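Local structure of glutathione transferase lambda1 (Populus trichocarpa, 4PQH) at residues L14-E19 against L62-A67; I32-P37 against L57-L62. The protein binds glutathione and, as a Lambda-class glutathione transferase, probably couples it to electrophilic substrates in detoxification. All blocks are in the same frame, centred on the assembly; numbering follows the deposited sequence. Where two conformers were deposited one is given.

How the contacts relate
Both contacts lie at the thioredoxin-like N-terminal domain, against which the arm 14-19 packs, on the side of the chain that holds glutathione, with centres about 11 Å apart. Along the sequence contact 2 falls between the two segments of contact 1, sharing L62: residues 14-19 precede strand 28-32, residues 32-37 lead from that strand into helix 37-48. Residues 57-62 span the end of strand 55-59 and the loop after it, and 62-67 continue toward helix 67-73. L14 ties the contacts together, its N and O probably hydrogen-bonded to P59 O and D61 N, so the N-terminal arm flanks the edge strand. Contact 2 brings C36 to the thiol of glutathione, and contact 1 brings R65 to its glycine carboxylate.

Contact 1: L14-E19 against L62-A67; sequences LTSNSE and LQDRPA. With GSH (glutathione), chain C.
S16 and P66 bring their CA atoms to 3.7 Å where two irregular loops meet, and S16 N gives D64 O a weak hydrogen bond. The 14-19 loop folds back in a type I turn from T15 to S18, and T15 OG1 accepts from N17 N in an ST turn, which suits threonine because its short hydroxyl can turn back to the backbone. The short S16 side chain reaches the carboxylate at close range: OG donates to D64 OD1 at 2.5 Å, meeting the syn side 24° out of the carboxylate plane. D64 reaches it with CG anti to the backbone N (chi1 -176°), while OD2 lies 3.8 Å from T15 CB. The apolar P66 ring, with no N-H to offer, packs with CB 3.4 Å from T15 O. A water accepts from A67 N and donates to S16 O, tying the turn to the chain at A67.

From the other side of this loop R65 points to glutathione. NH1 and NH2 both donate to GSH O31, each at 3.1 Å, so the guanidinium forks round one carboxylate oxygen. NH2 also meets a lone pair of L62 O at 3.0 Å, L62 CD2 lies over the centre of one face, and NH1 has N77 as a further partner. These bonds limit the rotation of the group. The arginine thus forms part of the GST glutathione site, gripping the glycine end of the tripeptide.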
loop_
_atom_site.group_PDB
_atom_site.type_symbol
_atom_site.label_atom_id
_atom_site.label_comp_id
_atom_site.label_asym_id
_atom_site.label_seq_id
_atom_site.Cartn_x
_atom_site.Cartn_y
_atom_site.Cartn_z
ATOM N N LEU A 14 -9.389 -1.625 -17.458
ATOM C CA LEU A 14 -10.419 -0.839 -18.134
ATOM C C LEU A 14 -9.852 0.478 -18.658
ATOM O O LEU A 14 -9.106 1.173 -17.965
ATOM C CB LEU A 14 -11.608 -0.585 -17.201
ATOM C CG LEU A 14 -12.274 -1.853 -16.660
ATOM C CD1 LEU A 14 -13.450 -1.526 -15.751
ATOM C CD2 LEU A 14 -12.706 -2.757 -17.799
ATOM N N THR A 15 -10.211 0.820 -19.889
ATOM C CA THR A 15 -9.636 1.992 -20.535
ATOM C C THR A 15 -10.708 3.013 -20.883
ATOM O O THR A 15 -11.865 2.874 -20.492
ATOM C CB THR A 15 -8.865 1.600 -21.802
ATOM O OG1 THR A 15 -9.790 1.206 -22.826
ATOM C CG2 THR A 15 -7.911 0.448 -21.503
ATOM N N SER A 16 -10.320 4.043 -21.628
ATOM C CA SER A 16 -11.262 5.078 -22.038
ATOM C C SER A 16 -12.373 4.503 -22.911
ATOM O O SER A 16 -13.441 5.101 -23.039
ATOM C CB SER A 16 -10.541 6.197 -22.790
ATOM O OG SER A 16 -9.964 5.708 -23.990
ATOM N N ASN A 17 -12.119 3.339 -23.500
ATOM C CA ASN A 17 -13.091 2.689 -24.371
ATOM C C ASN A 17 -13.937 1.637 -23.660
ATOM O O ASN A 17 -14.708 0.916 -24.294
ATOM C CB ASN A 17 -12.394 2.069 -25.587
ATOM C CG ASN A 17 -12.012 3.102 -26.637
ATOM O OD1 ASN A 17 -12.154 4.307 -26.427
ATOM N ND2 ASN A 17 -11.523 2.627 -27.778
ATOM N N SER A 18 -13.791 1.550 -22.342
ATOM C CA SER A 18 -14.535 0.567 -21.561
ATOM C C SER A 18 -15.894 1.100 -21.127
ATOM O O SER A 18 -16.051 2.288 -20.849
ATOM C CB SER A 18 -13.734 0.135 -20.328
ATOM O OG SER A 18 -12.527 -0.510 -20.699
ATOM N N GLU A 19 -16.877 0.209 -21.069
ATOM C CA GLU A 19 -18.192 0.573 -20.575
ATOM C C GLU A 19 -18.121 0.608 -19.054
ATOM O O GLU A 19 -17.312 -0.100 -18.454
ATOM C CB GLU A 19 -19.254 -0.404 -21.080
ATOM C CG GLU A 19 -19.882 0.035 -22.395
ATOM C CD GLU A 19 -20.601 -1.087 -23.111
ATOM O OE1 GLU A 19 -20.308 -2.264 -22.814
ATOM O OE2 GLU A 19 -21.458 -0.790 -23.970
ATOM N N LEU A 62 -4.328 4.505 -16.122
ATOM C CA LEU A 62 -4.274 5.942 -15.840
ATOM C C LEU A 62 -3.830 6.811 -17.022
ATOM O O LEU A 62 -4.051 8.020 -17.018
ATOM C CB LEU A 62 -3.394 6.228 -14.624
ATOM C CG LEU A 62 -3.815 5.569 -13.306
ATOM C CD1 LEU A 62 -2.837 5.964 -12.223
ATOM C CD2 LEU A 62 -5.230 5.960 -12.920
ATOM N N GLN A 63 -3.209 6.203 -18.025
ATOM C CA GLN A 63 -2.792 6.951 -19.210
ATOM C C GLN A 63 -3.899 7.008 -20.253
ATOM O O GLN A 63 -3.893 7.865 -21.135
ATOM C CB GLN A 63 -1.531 6.342 -19.822
ATOM C CG GLN A 63 -0.353 6.284 -18.872
ATOM C CD GLN A 63 -0.106 7.604 -18.163
ATOM O OE1 GLN A 63 -0.134 8.670 -18.778
ATOM N NE2 GLN A 63 0.130 7.536 -16.857
ATOM N N ASP A 64 -4.845 6.087 -20.144
ATOM C CA ASP A 64 -5.957 5.993 -21.070
ATOM C C ASP A 64 -7.193 5.624 -20.260
ATOM O O ASP A 64 -7.746 4.535 -20.412
ATOM C CB ASP A 64 -5.654 4.922 -22.120
ATOM C CG ASP A 64 -6.719 4.836 -23.188
ATOM O OD1 ASP A 64 -7.537 5.767 -23.278
ATOM O OD2 ASP A 64 -6.734 3.839 -23.939
ATOM N N ARG A 65 -7.619 6.528 -19.384
ATOM C CA ARG A 65 -8.610 6.161 -18.381
ATOM C C ARG A 65 -10.040 6.455 -18.792
ATOM O O ARG A 65 -10.302 7.378 -19.569
ATOM C CB ARG A 65 -8.274 6.767 -17.008
ATOM C CG ARG A 65 -8.867 8.130 -16.734
ATOM C CD ARG A 65 -8.353 8.662 -15.407
ATOM N NE ARG A 65 -6.915 8.906 -15.459
ATOM C CZ ARG A 65 -6.230 9.550 -14.522
ATOM N NH1 ARG A 65 -6.850 10.017 -13.445
ATOM N NH2 ARG A 65 -4.924 9.726 -14.660
ATOM N N PRO A 66 -10.974 5.641 -18.287
ATOM C CA PRO A 66 -12.396 5.843 -18.558
ATOM C C PRO A 66 -12.899 7.143 -17.947
ATOM O O PRO A 66 -12.653 7.423 -16.771
ATOM C CB PRO A 66 -13.048 4.648 -17.865
ATOM C CG PRO A 66 -12.063 4.203 -16.850
ATOM C CD PRO A 66 -10.736 4.440 -17.469
ATOM N N ALA A 67 -13.595 7.935 -18.756
ATOM C CA ALA A 67 -14.170 9.189 -18.295
ATOM C C ALA A 67 -15.209 8.941 -17.208
ATOM O O ALA A 67 -15.425 9.795 -16.346
ATOM C CB ALA A 67 -14.786 9.951 -19.454
HETATM N N1 GSH C . -2.921 10.568 -1.444
HETATM C CA1 GSH C . -3.457 9.595 -2.377
HETATM C C1 GSH C . -3.551 8.290 -1.642
HETATM O O11 GSH C . -2.822 8.105 -0.643
HETATM O O12 GSH C . -4.358 7.416 -2.009
HETATM C CB1 GSH C . -2.547 9.467 -3.601
HETATM C CG1 GSH C . -3.177 8.667 -4.739
HETATM C CD1 GSH C . -2.359 8.838 -6.001
HETATM O OE1 GSH C . -1.383 9.853 -6.052
HETATM N N2 GSH C . -2.590 8.023 -7.032
HETATM C CA2 GSH C . -1.988 8.346 -8.321
HETATM C C2 GSH C . -3.025 8.714 -9.334
HETATM O O2 GSH C . -4.316 8.172 -9.252
HETATM C CB2 GSH C . -1.195 7.178 -8.886
HETATM S SG2 GSH C . 0.389 6.877 -8.059
HETATM N N3 GSH C . -2.678 9.553 -10.307
HETATM C CA3 GSH C . -3.636 9.866 -11.350
HETATM C C3 GSH C . -3.867 11.351 -11.468
HETATM O O31 GSH C . -4.571 11.807 -12.395
HETATM O O32 GSH C . -3.370 12.143 -10.637
HETATM O O HOH W 1 -13.782 7.344 -21.711
#

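Contact 2: I32-P37 against L57-L62; sequences ISYTCP and LVPIDL. With GSH (glutathione), chain C.
Y34 and P59 run alongside each other in the same direction, with P59 CB over one face of the phenol ring. This CB sits 3.8 Å from the ring centroid, 25° off the normal, a CH-pi contact displaced toward the rim beside CE2. The hydroxyl reaches on to P11 O. An alanine at Y34 would probably leave this side of P59 uncovered and P11 O without its hydroxyl donor.

I32 crosses P59 at a slant, CG1 4.1 Å from CB; its CD1 extends to L57 CD2 (4.4 Å), and the side chain touches helix 37-48. Backbone bonds from I32 N to V58 O (3.0 Å) and from I60 N to I32 O (2.8 Å) straddle P59 in a parallel bridge, which suits proline because it needs no N-H from residue 59. Beyond the bridge waters link Y34 N to I60 O and S33 OG to L62 N, while S33 CB packs on L62 CG.

C36 closes the turn begun at S33 and N-caps helix 37-48. Its SG, anti to the backbone N (chi1 175°), stands 3.3 Å from GSH SG2, too far for a disulfide here; this approach is consistent with the covalent glutathione adduct seen at this cysteine.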
loop_
_atom_site.group_PDB
_atom_site.type_symbol
_atom_site.label_atom_id
_atom_site.label_comp_id
_atom_site.label_asym_id
_atom_site.label_seq_id
_atom_site.Cartn_x
_atom_site.Cartn_y
_atom_site.Cartn_z
ATOM N N ILE A 32 -8.364 0.467 -8.746
ATOM C CA ILE A 32 -6.918 0.508 -8.662
ATOM C C ILE A 32 -6.288 0.733 -10.028
ATOM O O ILE A 32 -6.954 0.698 -11.062
ATOM C CB ILE A 32 -6.331 -0.825 -8.109
ATOM C CG1 ILE A 32 -6.539 -1.964 -9.111
ATOM C CG2 ILE A 32 -6.936 -1.192 -6.760
ATOM C CD1 ILE A 32 -5.791 -3.242 -8.743
ATOM N N SER A 33 -4.988 0.980 -10.002
ATOM C CA SER A 33 -4.129 0.768 -11.150
ATOM C C SER A 33 -3.188 -0.333 -10.703
ATOM O O SER A 33 -2.732 -0.316 -9.559
ATOM C CB SER A 33 -3.343 2.035 -11.482
ATOM O OG SER A 33 -2.229 1.741 -12.305
ATOM N N TYR A 34 -2.914 -1.298 -11.577
ATOM C CA TYR A 34 -2.079 -2.442 -11.203
ATOM C C TYR A 34 -0.665 -2.060 -10.752
ATOM O O TYR A 34 -0.006 -2.832 -10.051
ATOM C CB TYR A 34 -2.007 -3.467 -12.340
ATOM C CG TYR A 34 -3.180 -4.425 -12.413
ATOM C CD1 TYR A 34 -3.601 -5.140 -11.296
ATOM C CD2 TYR A 34 -3.869 -4.615 -13.603
ATOM C CE1 TYR A 34 -4.668 -6.018 -11.369
ATOM C CE2 TYR A 34 -4.939 -5.486 -13.685
ATOM C CZ TYR A 34 -5.334 -6.186 -12.565
ATOM O OH TYR A 34 -6.397 -7.053 -12.653
ATOM N N THR A 35 -0.198 -0.877 -11.145
ATOM C CA THR A 35 1.156 -0.455 -10.797
ATOM C C THR A 35 1.230 0.704 -9.802
ATOM O O THR A 35 2.320 1.181 -9.493
ATOM C CB THR A 35 1.953 -0.061 -12.048
ATOM O OG1 THR A 35 1.246 0.968 -12.750
ATOM C CG2 THR A 35 2.146 -1.266 -12.956
ATOM N N CYS A 36 0.085 1.156 -9.296
ATOM C CA CYS A 36 0.078 2.267 -8.345
ATOM C C CYS A 36 0.394 1.791 -6.930
ATOM O O CYS A 36 -0.328 0.954 -6.387
ATOM C CB CYS A 36 -1.285 2.975 -8.359
ATOM S SG CYS A 36 -1.453 4.290 -7.112
ATOM N N PRO A 37 1.456 2.337 -6.308
ATOM C CA PRO A 37 1.774 1.861 -4.949
ATOM C C PRO A 37 0.729 2.240 -3.891
ATOM O O PRO A 37 0.538 1.492 -2.930
ATOM C CB PRO A 37 3.115 2.540 -4.637
ATOM C CG PRO A 37 3.128 3.778 -5.513
ATOM C CD PRO A 37 2.379 3.395 -6.768
ATOM N N LEU A 57 -11.820 -6.247 -7.663
ATOM C CA LEU A 57 -10.828 -5.343 -8.236
ATOM C C LEU A 57 -11.347 -4.727 -9.529
ATOM O O LEU A 57 -11.853 -5.433 -10.398
ATOM C CB LEU A 57 -9.525 -6.084 -8.523
ATOM C CG LEU A 57 -8.776 -6.677 -7.331
ATOM C CD1 LEU A 57 -7.478 -7.290 -7.819
ATOM C CD2 LEU A 57 -8.506 -5.619 -6.275
ATOM N N VAL A 58 -11.231 -3.410 -9.641
ATOM C CA VAL A 58 -11.518 -2.718 -10.894
ATOM C C VAL A 58 -10.285 -1.925 -11.309
ATOM O O VAL A 58 -10.086 -0.787 -10.872
ATOM C CB VAL A 58 -12.738 -1.779 -10.788
ATOM C CG1 VAL A 58 -13.034 -1.140 -12.144
ATOM C CG2 VAL A 58 -13.954 -2.537 -10.298
ATOM N N PRO A 59 -9.427 -2.540 -12.132
ATOM C CA PRO A 59 -8.206 -1.862 -12.569
ATOM C C PRO A 59 -8.461 -0.951 -13.757
ATOM O O PRO A 59 -9.153 -1.331 -14.705
ATOM C CB PRO A 59 -7.285 -3.017 -12.959
ATOM C CG PRO A 59 -8.215 -4.119 -13.357
ATOM C CD PRO A 59 -9.490 -3.941 -12.587
ATOM N N ILE A 60 -7.907 0.253 -13.687
ATOM C CA ILE A 60 -8.015 1.196 -14.787
ATOM C C ILE A 60 -6.625 1.593 -15.262
ATOM O O ILE A 60 -5.635 1.440 -14.543
ATOM C CB ILE A 60 -8.858 2.443 -14.406
ATOM C CG1 ILE A 60 -8.155 3.280 -13.333
ATOM C CG2 ILE A 60 -10.263 2.036 -13.959
ATOM C CD1 ILE A 60 -8.877 4.581 -13.010
ATOM N N ASP A 61 -6.562 2.089 -16.494
ATOM C CA ASP A 61 -5.320 2.512 -17.124
ATOM C C ASP A 61 -5.244 4.019 -16.950
ATOM O O ASP A 61 -6.016 4.738 -17.558
ATOM C CB ASP A 61 -5.393 2.159 -18.612
ATOM C CG ASP A 61 -4.123 2.498 -19.378
ATOM O OD1 ASP A 61 -3.287 3.285 -18.887
ATOM O OD2 ASP A 61 -3.973 1.971 -20.500
ATOM N N LEU A 62 -4.328 4.505 -16.122
ATOM C CA LEU A 62 -4.274 5.942 -15.840
ATOM C C LEU A 62 -3.830 6.811 -17.022
ATOM O O LEU A 62 -4.051 8.020 -17.018
ATOM C CB LEU A 62 -3.394 6.228 -14.624
ATOM C CG LEU A 62 -3.815 5.569 -13.306
ATOM C CD1 LEU A 62 -2.837 5.964 -12.223
ATOM C CD2 LEU A 62 -5.230 5.960 -12.920
HETATM N N1 GSH C . -2.921 10.568 -1.444
HETATM C CA1 GSH C . -3.457 9.595 -2.377
HETATM C C1 GSH C . -3.551 8.290 -1.642
HETATM O O11 GSH C . -2.822 8.105 -0.643
HETATM O O12 GSH C . -4.358 7.416 -2.009
HETATM C CB1 GSH C . -2.547 9.467 -3.601
HETATM C CG1 GSH C . -3.177 8.667 -4.739
HETATM C CD1 GSH C . -2.359 8.838 -6.001
HETATM O OE1 GSH C . -1.383 9.853 -6.052
HETATM N N2 GSH C . -2.590 8.023 -7.032
HETATM C CA2 GSH C . -1.988 8.346 -8.321
HETATM C C2 GSH C . -3.025 8.714 -9.334
HETATM O O2 GSH C . -4.316 8.172 -9.252
HETATM C CB2 GSH C . -1.195 7.178 -8.886
HETATM S SG2 GSH C . 0.389 6.877 -8.059
HETATM N N3 GSH C . -2.678 9.553 -10.307
HETATM C CA3 GSH C . -3.636 9.866 -11.350
HETATM C C3 GSH C . -3.867 11.351 -11.468
HETATM O O31 GSH C . -4.571 11.807 -12.395
HETATM O O32 GSH C . -3.370 12.143 -10.637
HETATM O O HOH W 2 -2.238 2.905 -15.038
HETATM O O HOH W 3 -4.209 -0.950 -14.140
#